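Local coordinates for class II aldolase/adducin domain protein (Pseudomonas syringae pv. phaseolicola 1448A, PDB 3OCR) that is of undefined function but, as a class II aldolase/adducin family member, may act as a lyase or, less certainly, bind actin filaments, at residues Asp168-Glu171 and Arg172-Leu175; His127-Arg131 and Asp132-Val136; Ile261-Leu264 and Glu265-Gly268; Arg43-Leu47 and Lys48-Asp52. All blocks are in the same frame, centred on the assembly; numbering follows the deposited sequence.

Contact 1: residues Asp168-Glu171 and Arg172-Leu175; sequences DLSE and RERL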
loop_
_atom_site.group_PDB
_atom_site.type_symbol
_atom_site.label_atom_id
_atom_site.label_comp_id
_atom_site.label_asym_id
_atom_site.label_seq_id
_atom_site.Cartn_x
_atom_site.Cartn_y
_atom_site.Cartn_z
ATOM N N ASP A 168 -10.004 31.375 13.079
ATOM C CA ASP A 168 -10.379 32.641 13.706
ATOM C C ASP A 168 -11.605 32.437 14.585
ATOM O O ASP A 168 -12.222 31.368 14.568
ATOM C CB ASP A 168 -10.555 33.804 12.692
ATOM C CG ASP A 168 -11.842 33.709 11.834
ATOM O OD1 ASP A 168 -12.927 33.313 12.332
ATOM O OD2 ASP A 168 -11.762 34.081 10.639
ATOM N N LEU A 169 -11.930 33.471 15.347
ATOM C CA LEU A 169 -12.990 33.449 16.342
ATOM C C LEU A 169 -14.344 33.073 15.759
ATOM O O LEU A 169 -15.072 32.286 16.352
ATOM C CB LEU A 169 -13.077 34.828 16.993
ATOM C CG LEU A 169 -13.816 34.959 18.319
ATOM C CD1 LEU A 169 -13.119 34.169 19.435
ATOM C CD2 LEU A 169 -13.887 36.433 18.644
ATOM N N SER A 170 -14.670 33.646 14.603
ATOM C CA SER A 170 -15.902 33.335 13.889
ATOM C C SER A 170 -15.993 31.825 13.597
ATOM O O SER A 170 -17.024 31.202 13.863
ATOM C CB SER A 170 -15.966 34.143 12.593
ATOM O OG SER A 170 -17.283 34.581 12.321
ATOM N N GLU A 171 -14.909 31.242 13.081
ATOM C CA GLU A 171 -14.865 29.803 12.843
ATOM C C GLU A 171 -14.809 28.964 14.124
ATOM O O GLU A 171 -15.421 27.904 14.166
ATOM C CB GLU A 171 -13.717 29.392 11.911
ATOM C CG GLU A 171 -13.892 27.935 11.404
ATOM C CD GLU A 171 -12.680 27.361 10.696
ATOM O OE1 GLU A 171 -11.695 28.115 10.445
ATOM O OE2 GLU A 171 -12.717 26.136 10.400
ATOM N N ARG A 172 -14.062 29.413 15.140
ATOM C CA ARG A 172 -14.015 28.706 16.429
ATOM C C ARG A 172 -15.433 28.478 16.983
ATOM O O ARG A 172 -15.742 27.403 17.479
ATOM C CB ARG A 172 -13.246 29.502 17.480
ATOM C CG ARG A 172 -11.746 29.261 17.636
ATOM C CD ARG A 172 -11.266 30.213 18.770
ATOM N NE ARG A 172 -9.838 30.536 18.760
ATOM C CZ ARG A 172 -9.301 31.600 18.155
ATOM N NH1 ARG A 172 -10.061 32.449 17.478
ATOM N NH2 ARG A 172 -7.988 31.804 18.214
ATOM N N GLU A 173 -16.273 29.507 16.899
ATOM C CA GLU A 173 -17.654 29.426 17.368
ATOM C C GLU A 173 -18.422 28.351 16.590
ATOM O O GLU A 173 -19.109 27.521 17.189
ATOM C CB GLU A 173 -18.375 30.778 17.237
ATOM C CG GLU A 173 -17.723 31.958 17.954
ATOM C CD GLU A 173 -18.074 33.332 17.324
ATOM O OE1 GLU A 173 -18.741 33.386 16.260
ATOM O OE2 GLU A 173 -17.676 34.372 17.891
ATOM N N ARG A 174 -18.297 28.375 15.261
ATOM C CA ARG A 174 -19.003 27.432 14.394
ATOM C C ARG A 174 -18.526 26.002 14.620
ATOM O O ARG A 174 -19.327 25.062 14.572
ATOM C CB ARG A 174 -18.857 27.833 12.925
ATOM C CG ARG A 174 -19.850 28.912 12.463
ATOM C CD ARG A 174 -19.786 29.119 10.946
ATOM N NE ARG A 174 -18.560 29.825 10.558
ATOM C CZ ARG A 174 -18.491 31.103 10.199
ATOM N NH1 ARG A 174 -19.585 31.863 10.143
ATOM N NH2 ARG A 174 -17.313 31.626 9.882
ATOM N N LEU A 175 -17.228 25.849 14.896
ATOM C CA LEU A 175 -16.628 24.534 15.132
ATOM C C LEU A 175 -17.252 23.870 16.355
ATOM O O LEU A 175 -17.576 22.671 16.319
ATOM C CB LEU A 175 -15.118 24.664 15.314
ATOM C CG LEU A 175 -14.278 23.472 15.741
ATOM C CD1 LEU A 175 -14.100 22.480 14.588
ATOM C CD2 LEU A 175 -12.914 23.994 16.196
HETATM O O HOH W 1 -19.763 32.174 14.318
#
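The first turns of a helix, closed by an N-cap, make up this local contact: Asp168 to Glu171 lead into Arg172 to Leu175 at the start of helix 169-179, the crossover of a beta-alpha-beta unit between strands 157-160 and 184-187. The chain locks into helical form at once, Arg172 N bonding to Asp168 O at 2.7 Å and Leu175 N to Glu171 O at 2.8 Å, while the bond from Arg174 N to Ser170 O is weak. Asp168 caps the turn: Glu171 N donates to Asp168 OD1 at 3.0 Å, nearly straight at 163°. Arg172 reaches back with its chain extended from CG to NE and lays the edge of its guanidinium beside Leu169, NH1 standing 3.9 Å from Leu169 CB. Arg172 also packs on Val110 and Ala114 of helix 110-118. On another flank Arg174, bent at chi3 (-73°), folds its guanidinium over Ser170 O, which lies above one face toward the rim, and Arg174 NH2 comes 3.8 Å from Ser170 OG; the charge itself is taken by Glu163. A water donates to both Ser170 O and Glu173 OE1, at 2.9 Å from Ser170 O. Glu171 sends its carboxylate to His160 at the end of the preceding strand, and Leu175 packs inward on Met185 and Leu187. A carboxylate at the N-cap and another within the first turn would both probably be stabilised by the positive end of the helix dipole, whereas Arg172 and Arg174 fold back on that turn, Arg174 being paired with Glu163.

Contact 2: residues His127-Arg131 and Asp132-Val136; sequences HTHTR and DGIAV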
loop_
_atom_site.group_PDB
_atom_site.type_symbol
_atom_site.label_atom_id
_atom_site.label_comp_id
_atom_site.label_asym_id
_atom_site.label_seq_id
_atom_site.Cartn_x
_atom_site.Cartn_y
_atom_site.Cartn_z
ATOM N N HIS A 127 -6.494 14.933 16.230
ATOM C CA HIS A 127 -6.797 15.384 14.894
ATOM C C HIS A 127 -5.824 14.756 13.904
ATOM O O HIS A 127 -4.624 14.769 14.150
ATOM C CB HIS A 127 -6.739 16.916 14.829
ATOM C CG HIS A 127 -6.780 17.442 13.437
ATOM N ND1 HIS A 127 -7.795 17.130 12.555
ATOM C CD2 HIS A 127 -5.909 18.221 12.754
ATOM C CE1 HIS A 127 -7.559 17.718 11.397
ATOM N NE2 HIS A 127 -6.423 18.386 11.491
ATOM N N THR A 128 -6.321 14.177 12.811
ATOM C CA THR A 128 -5.402 13.560 11.815
ATOM C C THR A 128 -5.638 14.027 10.386
ATOM O O THR A 128 -6.743 14.510 10.031
ATOM C CB THR A 128 -5.426 11.991 11.812
ATOM O OG1 THR A 128 -6.743 11.546 11.533
ATOM C CG2 THR A 128 -4.969 11.373 13.158
ATOM N N HIS A 129 -4.578 13.873 9.576
ATOM C CA HIS A 129 -4.611 14.167 8.149
ATOM C C HIS A 129 -4.158 12.947 7.372
ATOM O O HIS A 129 -3.064 12.949 6.812
ATOM C CB HIS A 129 -3.631 15.279 7.793
ATOM C CG HIS A 129 -4.031 16.644 8.247
ATOM N ND1 HIS A 129 -3.156 17.709 8.197
ATOM C CD2 HIS A 129 -5.196 17.132 8.733
ATOM C CE1 HIS A 129 -3.760 18.793 8.651
ATOM N NE2 HIS A 129 -4.998 18.470 8.984
ATOM N N THR A 130 -4.964 11.902 7.335
ATOM C CA THR A 130 -4.597 10.684 6.631
ATOM C C THR A 130 -5.159 10.728 5.233
ATOM O O THR A 130 -6.131 11.445 4.986
ATOM C CB THR A 130 -5.203 9.418 7.330
ATOM O OG1 THR A 130 -6.649 9.489 7.300
ATOM C CG2 THR A 130 -4.690 9.300 8.759
ATOM N N ARG A 131 -4.561 9.953 4.323
ATOM C CA ARG A 131 -5.050 9.821 2.956
ATOM C C ARG A 131 -6.559 9.564 2.880
ATOM O O ARG A 131 -7.293 10.288 2.199
ATOM C CB ARG A 131 -4.279 8.695 2.252
ATOM C CG ARG A 131 -4.735 8.359 0.853
ATOM C CD ARG A 131 -4.216 6.975 0.440
ATOM N NE ARG A 131 -4.732 5.930 1.324
ATOM C CZ ARG A 131 -3.988 5.022 1.952
ATOM N NH1 ARG A 131 -2.669 5.007 1.788
ATOM N NH2 ARG A 131 -4.573 4.121 2.738
ATOM N N ASP A 132 -7.028 8.524 3.565
ATOM C CA ASP A 132 -8.434 8.131 3.413
ATOM C C ASP A 132 -9.418 8.941 4.277
ATOM O O ASP A 132 -10.568 9.184 3.863
ATOM C CB ASP A 132 -8.603 6.624 3.611
ATOM C CG ASP A 132 -7.869 5.807 2.543
ATOM O OD1 ASP A 132 -7.530 6.346 1.459
ATOM O OD2 ASP A 132 -7.590 4.625 2.816
ATOM N N GLY A 133 -8.966 9.385 5.436
ATOM C CA GLY A 133 -9.740 10.343 6.281
ATOM C C GLY A 133 -10.031 11.667 5.567
ATOM O O GLY A 133 -11.198 12.138 5.512
ATOM N N ILE A 134 -8.994 12.264 4.971
ATOM C CA ILE A 134 -9.182 13.476 4.181
ATOM C C ILE A 134 -10.054 13.177 2.957
ATOM O O ILE A 134 -10.941 13.945 2.624
ATOM C CB ILE A 134 -7.847 14.114 3.786
ATOM C CG1 ILE A 134 -7.005 14.419 5.044
ATOM C CG2 ILE A 134 -8.062 15.352 2.936
ATOM C CD1 ILE A 134 -5.629 14.873 4.715
ATOM N N ALA A 135 -9.829 12.024 2.317
ATOM C CA ALA A 135 -10.593 11.654 1.135
ATOM C C ALA A 135 -12.096 11.597 1.433
ATOM O O ALA A 135 -12.952 12.174 0.698
ATOM C CB ALA A 135 -10.081 10.291 0.590
ATOM N N VAL A 136 -12.437 10.881 2.496
ATOM C CA VAL A 136 -13.845 10.870 2.934
ATOM C C VAL A 136 -14.335 12.275 3.306
ATOM O O VAL A 136 -15.479 12.655 2.939
ATOM C CB VAL A 136 -14.141 9.843 4.067
ATOM C CG1 VAL A 136 -15.608 9.976 4.499
ATOM C CG2 VAL A 136 -13.884 8.390 3.585
#
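Thr130 supplies the N-cap of helix 131-137: Gly133 N donates to Thr130 OG1 at 3.0 Å, somewhat bent at 140°, with OG1 placed between the backbone N and the carbonyl carbon. Ile134 N takes Thr130 O at 3.0 Å, and the same isoleucine lays CD1 against His129, 3.7 Å from its CB and obliquely to the ring. Arg131 is modelled in two conformers, and what follows holds for one of them and is to that extent doubtful. In it the arginine grips Asp132 side-on in a two-pronged salt bridge, NE reaching Asp132 OD1 at 2.8 Å and NH2 reaching Asp132 OD2 at 3.1 Å. Both acceptor oxygens sit in the guanidinium plane, yet the donors approach from above the carboxylate, the two planes being 55° apart.

A second shell fixes these groups. Glu210 bonds the capping hydroxyl of Thr130, Asn214 bonds Asp132 OD2, and Asp52 bonds ND1 of His129, whose NE2 lies 2.9 Å from NE2 of His127. His190 packs against both histidine rings. Across the interface, Tyr211 of the second subunit bonds His129 O, and Ala218 of that subunit packs on Asp132. His127 and His129 at the end of strand 124-128, with His190 beside them, recall the metal-binding histidine cluster of class II aldolases, although no metal is modelled here. Held by Asn214 near the start of a helix, and by Arg131 when in this conformer, the buried Asp132 would be expected to stay ionised.

Contact 3: residues Ile261-Leu264 and Glu265-Gly268; sequences IREL and ERSG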
loop_
_atom_site.group_PDB
_atom_site.type_symbol
_atom_site.label_atom_id
_atom_site.label_comp_id
_atom_site.label_asym_id
_atom_site.label_seq_id
_atom_site.Cartn_x
_atom_site.Cartn_y
_atom_site.Cartn_z
ATOM N N ILE A 261 -1.125 -1.305 23.028
ATOM C CA ILE A 261 0.093 -1.172 23.877
ATOM C C ILE A 261 1.046 -2.356 23.750
ATOM O O ILE A 261 2.248 -2.156 23.580
ATOM C CB ILE A 261 -0.253 -0.925 25.369
ATOM C CG1 ILE A 261 -0.933 0.437 25.555
ATOM C CG2 ILE A 261 1.000 -1.051 26.296
ATOM C CD1 ILE A 261 -0.115 1.622 25.081
ATOM N N ARG A 262 0.531 -3.579 23.862
ATOM C CA ARG A 262 1.355 -4.777 23.666
ATOM C C ARG A 262 2.024 -4.749 22.284
ATOM O O ARG A 262 3.193 -5.078 22.168
ATOM C CB ARG A 262 0.563 -6.096 23.852
ATOM C CG ARG A 262 0.017 -6.355 25.257
ATOM C CD ARG A 262 -0.434 -7.834 25.475
ATOM N NE ARG A 262 -1.395 -8.273 24.467
ATOM C CZ ARG A 262 -2.709 -8.010 24.471
ATOM N NH1 ARG A 262 -3.289 -7.339 25.470
ATOM N NH2 ARG A 262 -3.460 -8.445 23.466
ATOM N N GLU A 263 1.275 -4.361 21.244
ATOM C CA GLU A 263 1.826 -4.268 19.890
ATOM C C GLU A 263 2.912 -3.208 19.793
ATOM O O GLU A 263 3.990 -3.458 19.240
ATOM C CB GLU A 263 0.734 -3.942 18.866
ATOM C CG GLU A 263 1.195 -4.179 17.428
ATOM C CD GLU A 263 0.192 -3.697 16.397
ATOM O OE1 GLU A 263 -1.020 -3.611 16.715
ATOM O OE2 GLU A 263 0.627 -3.400 15.265
ATOM N N LEU A 264 2.615 -2.021 20.326
ATOM C CA LEU A 264 3.588 -0.941 20.402
ATOM C C LEU A 264 4.896 -1.378 21.086
ATOM O O LEU A 264 5.961 -1.184 20.527
ATOM C CB LEU A 264 2.982 0.298 21.091
ATOM C CG LEU A 264 3.908 1.515 21.289
ATOM C CD1 LEU A 264 4.499 2.010 19.968
ATOM C CD2 LEU A 264 3.197 2.631 22.001
ATOM N N GLU A 265 4.797 -1.985 22.268
ATOM C CA GLU A 265 5.958 -2.400 23.078
ATOM C C GLU A 265 6.892 -3.361 22.337
ATOM O O GLU A 265 8.079 -3.492 22.679
ATOM C CB GLU A 265 5.474 -3.086 24.358
ATOM C CG GLU A 265 4.510 -2.254 25.195
ATOM C CD GLU A 265 5.105 -1.785 26.497
ATOM O OE1 GLU A 265 5.924 -2.530 27.063
ATOM O OE2 GLU A 265 4.754 -0.679 26.963
ATOM N N ARG A 266 6.325 -4.050 21.345
ATOM C CA ARG A 266 7.053 -4.887 20.399
ATOM C C ARG A 266 8.141 -4.096 19.666
ATOM O O ARG A 266 9.123 -4.677 19.219
ATOM C CB ARG A 266 6.062 -5.468 19.393
ATOM C CG ARG A 266 6.313 -6.894 18.985
ATOM C CD ARG A 266 5.037 -7.533 18.450
ATOM N NE ARG A 266 4.092 -7.808 19.531
ATOM C CZ ARG A 266 2.806 -8.094 19.364
ATOM N NH1 ARG A 266 2.278 -8.141 18.144
ATOM N NH2 ARG A 266 2.042 -8.324 20.426
ATOM N N SER A 267 7.964 -2.776 19.549
ATOM C CA SER A 267 8.986 -1.886 18.957
ATOM C C SER A 267 9.917 -1.248 19.997
ATOM O O SER A 267 10.708 -0.368 19.659
ATOM C CB SER A 267 8.333 -0.762 18.138
ATOM O OG SER A 267 7.179 -1.204 17.446
ATOM N N GLY A 268 9.820 -1.676 21.255
ATOM C CA GLY A 268 10.568 -1.043 22.350
ATOM C C GLY A 268 9.732 -0.099 23.216
ATOM O O GLY A 268 8.625 0.303 22.836
#
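Ser267 N closes on Leu264 O at 2.7 Å, with an N-H...O angle of 160°, the donor standing above the carbonyl plane; Ser267 OG adds a weak bond to the same oxygen at 3.3 Å. One carbonyl thus receives two donors from a single residue. Arg266 N makes a weak bond to Arg262 O at 3.4 Å.

The charged ends look elsewhere. Arg262 reaches Glu80 and Gly75 O of the third subunit, and Glu265 puts OE2 on Tyr271 OH. Arg266 folds back along the helix, placing one guanidinium face over Glu263 CA, which lies 4.0 Å above its centre, and NH1 comes 4.2 Å from Glu263 CG. The two charged planes are 26° apart but do not pair, the carboxylate of Glu263 forming its salt bridge with Lys48 instead. Ile261 CG2 crosses the end of Glu265 at a slant, 3.8 Å from Glu265 OE2, and Leu264, with Ile261, packs inward on Ala40 of helix 29-47.

A type I beta turn from Glu265 to Gly268, with Gly268 at positive phi (102°), follows the last helical bonds and leads the chain out beside a subunit interface.

Contact 4: residues Arg43-Leu47 and Lys48-Asp52; sequences RLAAL and KRWTD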
loop_
_atom_site.group_PDB
_atom_site.type_symbol
_atom_site.label_atom_id
_atom_site.label_comp_id
_atom_site.label_asym_id
_atom_site.label_seq_id
_atom_site.Cartn_x
_atom_site.Cartn_y
_atom_site.Cartn_z
ATOM N N ARG A 43 3.063 7.543 19.180
ATOM C CA ARG A 43 3.755 6.407 18.586
ATOM C C ARG A 43 2.892 5.378 17.872
ATOM O O ARG A 43 3.334 4.781 16.887
ATOM C CB ARG A 43 4.570 5.665 19.666
ATOM C CG ARG A 43 5.509 6.576 20.416
ATOM C CD ARG A 43 6.816 6.753 19.668
ATOM N NE ARG A 43 7.826 7.377 20.516
ATOM C CZ ARG A 43 9.042 6.890 20.748
ATOM N NH1 ARG A 43 9.455 5.771 20.174
ATOM N NH2 ARG A 43 9.859 7.560 21.532
ATOM N N LEU A 44 1.696 5.128 18.392
ATOM C CA LEU A 44 0.743 4.221 17.734
ATOM C C LEU A 44 0.289 4.783 16.385
ATOM O O LEU A 44 0.160 4.041 15.394
ATOM C CB LEU A 44 -0.495 3.981 18.621
ATOM C CG LEU A 44 -0.276 3.029 19.789
ATOM C CD1 LEU A 44 -1.398 3.168 20.825
ATOM C CD2 LEU A 44 -0.190 1.589 19.278
ATOM N N ALA A 45 0.076 6.094 16.365
ATOM C CA ALA A 45 -0.376 6.791 15.144
ATOM C C ALA A 45 0.733 6.712 14.095
ATOM O O ALA A 45 0.463 6.586 12.898
ATOM C CB ALA A 45 -0.725 8.253 15.450
ATOM N N ALA A 46 1.981 6.763 14.569
ATOM C CA ALA A 46 3.138 6.629 13.706
ATOM C C ALA A 46 3.213 5.208 13.180
ATOM O O ALA A 46 3.353 5.008 11.978
ATOM C CB ALA A 46 4.433 7.033 14.453
ATOM N N LEU A 47 3.090 4.227 14.075
ATOM C CA LEU A 47 3.058 2.810 13.679
ATOM C C LEU A 47 1.946 2.526 12.665
ATOM O O LEU A 47 2.180 1.850 11.675
ATOM C CB LEU A 47 2.887 1.921 14.907
ATOM C CG LEU A 47 2.938 0.408 14.766
ATOM C CD1 LEU A 47 4.369 -0.055 14.442
ATOM C CD2 LEU A 47 2.437 -0.251 16.049
ATOM N N LYS A 48 0.749 3.044 12.917
ATOM C CA LYS A 48 -0.397 2.841 12.029
ATOM C C LYS A 48 -0.416 3.804 10.851
ATOM O O LYS A 48 -1.363 3.793 10.064
ATOM C CB LYS A 48 -1.719 2.992 12.798
ATOM C CG LYS A 48 -1.898 2.062 13.988
ATOM C CD LYS A 48 -1.769 0.621 13.587
ATOM C CE LYS A 48 -2.132 -0.305 14.727
ATOM N NZ LYS A 48 -2.096 -1.718 14.278
ATOM N N ARG A 49 0.614 4.647 10.749
ATOM C CA ARG A 49 0.761 5.600 9.645
ATOM C C ARG A 49 -0.399 6.608 9.553
ATOM O O ARG A 49 -0.903 6.882 8.461
ATOM C CB ARG A 49 0.959 4.858 8.298
ATOM C CG ARG A 49 2.222 4.013 8.223
ATOM C CD ARG A 49 2.314 3.267 6.893
ATOM N NE ARG A 49 3.678 2.797 6.622
ATOM C CZ ARG A 49 4.134 1.572 6.897
ATOM N NH1 ARG A 49 3.338 0.660 7.454
ATOM N NH2 ARG A 49 5.392 1.253 6.606
ATOM N N TRP A 50 -0.825 7.159 10.691
ATOM C CA TRP A 50 -1.868 8.187 10.685
ATOM C C TRP A 50 -1.263 9.593 10.702
ATOM O O TRP A 50 -1.882 10.521 11.197
ATOM C CB TRP A 50 -2.828 8.039 11.878
ATOM C CG TRP A 50 -3.532 6.706 12.005
ATOM C CD1 TRP A 50 -3.862 5.851 10.996
ATOM C CD2 TRP A 50 -4.010 6.105 13.213
ATOM N NE1 TRP A 50 -4.510 4.746 11.499
ATOM C CE2 TRP A 50 -4.615 4.873 12.857
ATOM C CE3 TRP A 50 -3.985 6.483 14.562
ATOM C CZ2 TRP A 50 -5.182 4.007 13.807
ATOM C CZ3 TRP A 50 -4.545 5.625 15.510
ATOM C CH2 TRP A 50 -5.139 4.399 15.125
ATOM N N THR A 51 -0.048 9.738 10.185
ATOM C CA THR A 51 0.731 10.961 10.405
ATOM C C THR A 51 0.830 11.797 9.143
ATOM O O THR A 51 0.676 11.286 8.047
ATOM C CB THR A 51 2.179 10.663 10.822
ATOM O OG1 THR A 51 2.797 9.848 9.818
ATOM C CG2 THR A 51 2.243 9.981 12.160
ATOM N N ASP A 52 1.132 13.077 9.334
ATOM C CA ASP A 52 1.374 14.002 8.251
ATOM C C ASP A 52 2.641 14.778 8.657
ATOM O O ASP A 52 2.609 15.968 8.993
ATOM C CB ASP A 52 0.109 14.873 8.036
ATOM C CG ASP A 52 0.324 16.023 7.079
ATOM O OD1 ASP A 52 1.172 15.906 6.175
ATOM O OD2 ASP A 52 -0.380 17.047 7.228
HETATM O O HOH W 2 3.934 6.922 10.345
#
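Backbone bonds carry the turn between Arg43-Leu47 and Lys48-Asp52. Lys48 N continues the helical pattern to Leu44 O at 2.7 Å; then Trp50 N reaches back to Ala45 O at 2.6 Å, nearly straight at 169°, and Arg49 N bonds Ala46 O at 3.0 Å from well above its carbonyl plane. A water donates to Ala46 O and lies 3.2 Å from Thr51 OG1, so the exit segment is linked to the last turn through solvent as well.

With Arg49 at positive phi (60°), the bonds from Trp50 N and Arg49 N form a Schellman motif, the C-terminal stop of helix 29-47, after which the chain heads for strand 58-61.

Apolar contacts line the inner side of the reversal. Trp50 CE3 lies 3.8 Å from Ala45 CB, with Ala45 CA oblique to the indole, while Lys48 CB sits 3.4 Å above one indole face, offset to the rim. Thr51 CG2 touches Ala46 CA at 3.8 Å. Beyond the indole, His207, Leu206 and Glu210 of helix 199-219 take up Trp50.

The charged groups find partners outside the turn. Lys48, bent at chi2 (-57°), carries its amino group toward helix 251-265, and Asp52 OD2 also bonds His149 of the second subunit.

From the N terminus, contact 4 comes first, ending helix 29-47; contact 2 follows where strand 124-128 gives way to helix 131-137, contact 1 opens helix 169-179, and contact 3 lies at the C-terminal end of helix 251-265. Each closes only a local turn, so they run in series without nesting or crossing. Contact 4 is the hub: Asp52 and His129 join it to contact 2, where Thr130 also packs on Trp50, while Leu264 packs against Arg43 and Leu44, joining it to contact 3. Contact 1 stands apart, its centre about 39 Å from that of contact 3, on the opposite side of the chain's centre. Contacts 2 and 4 share the second subunit; contact 3 faces the third.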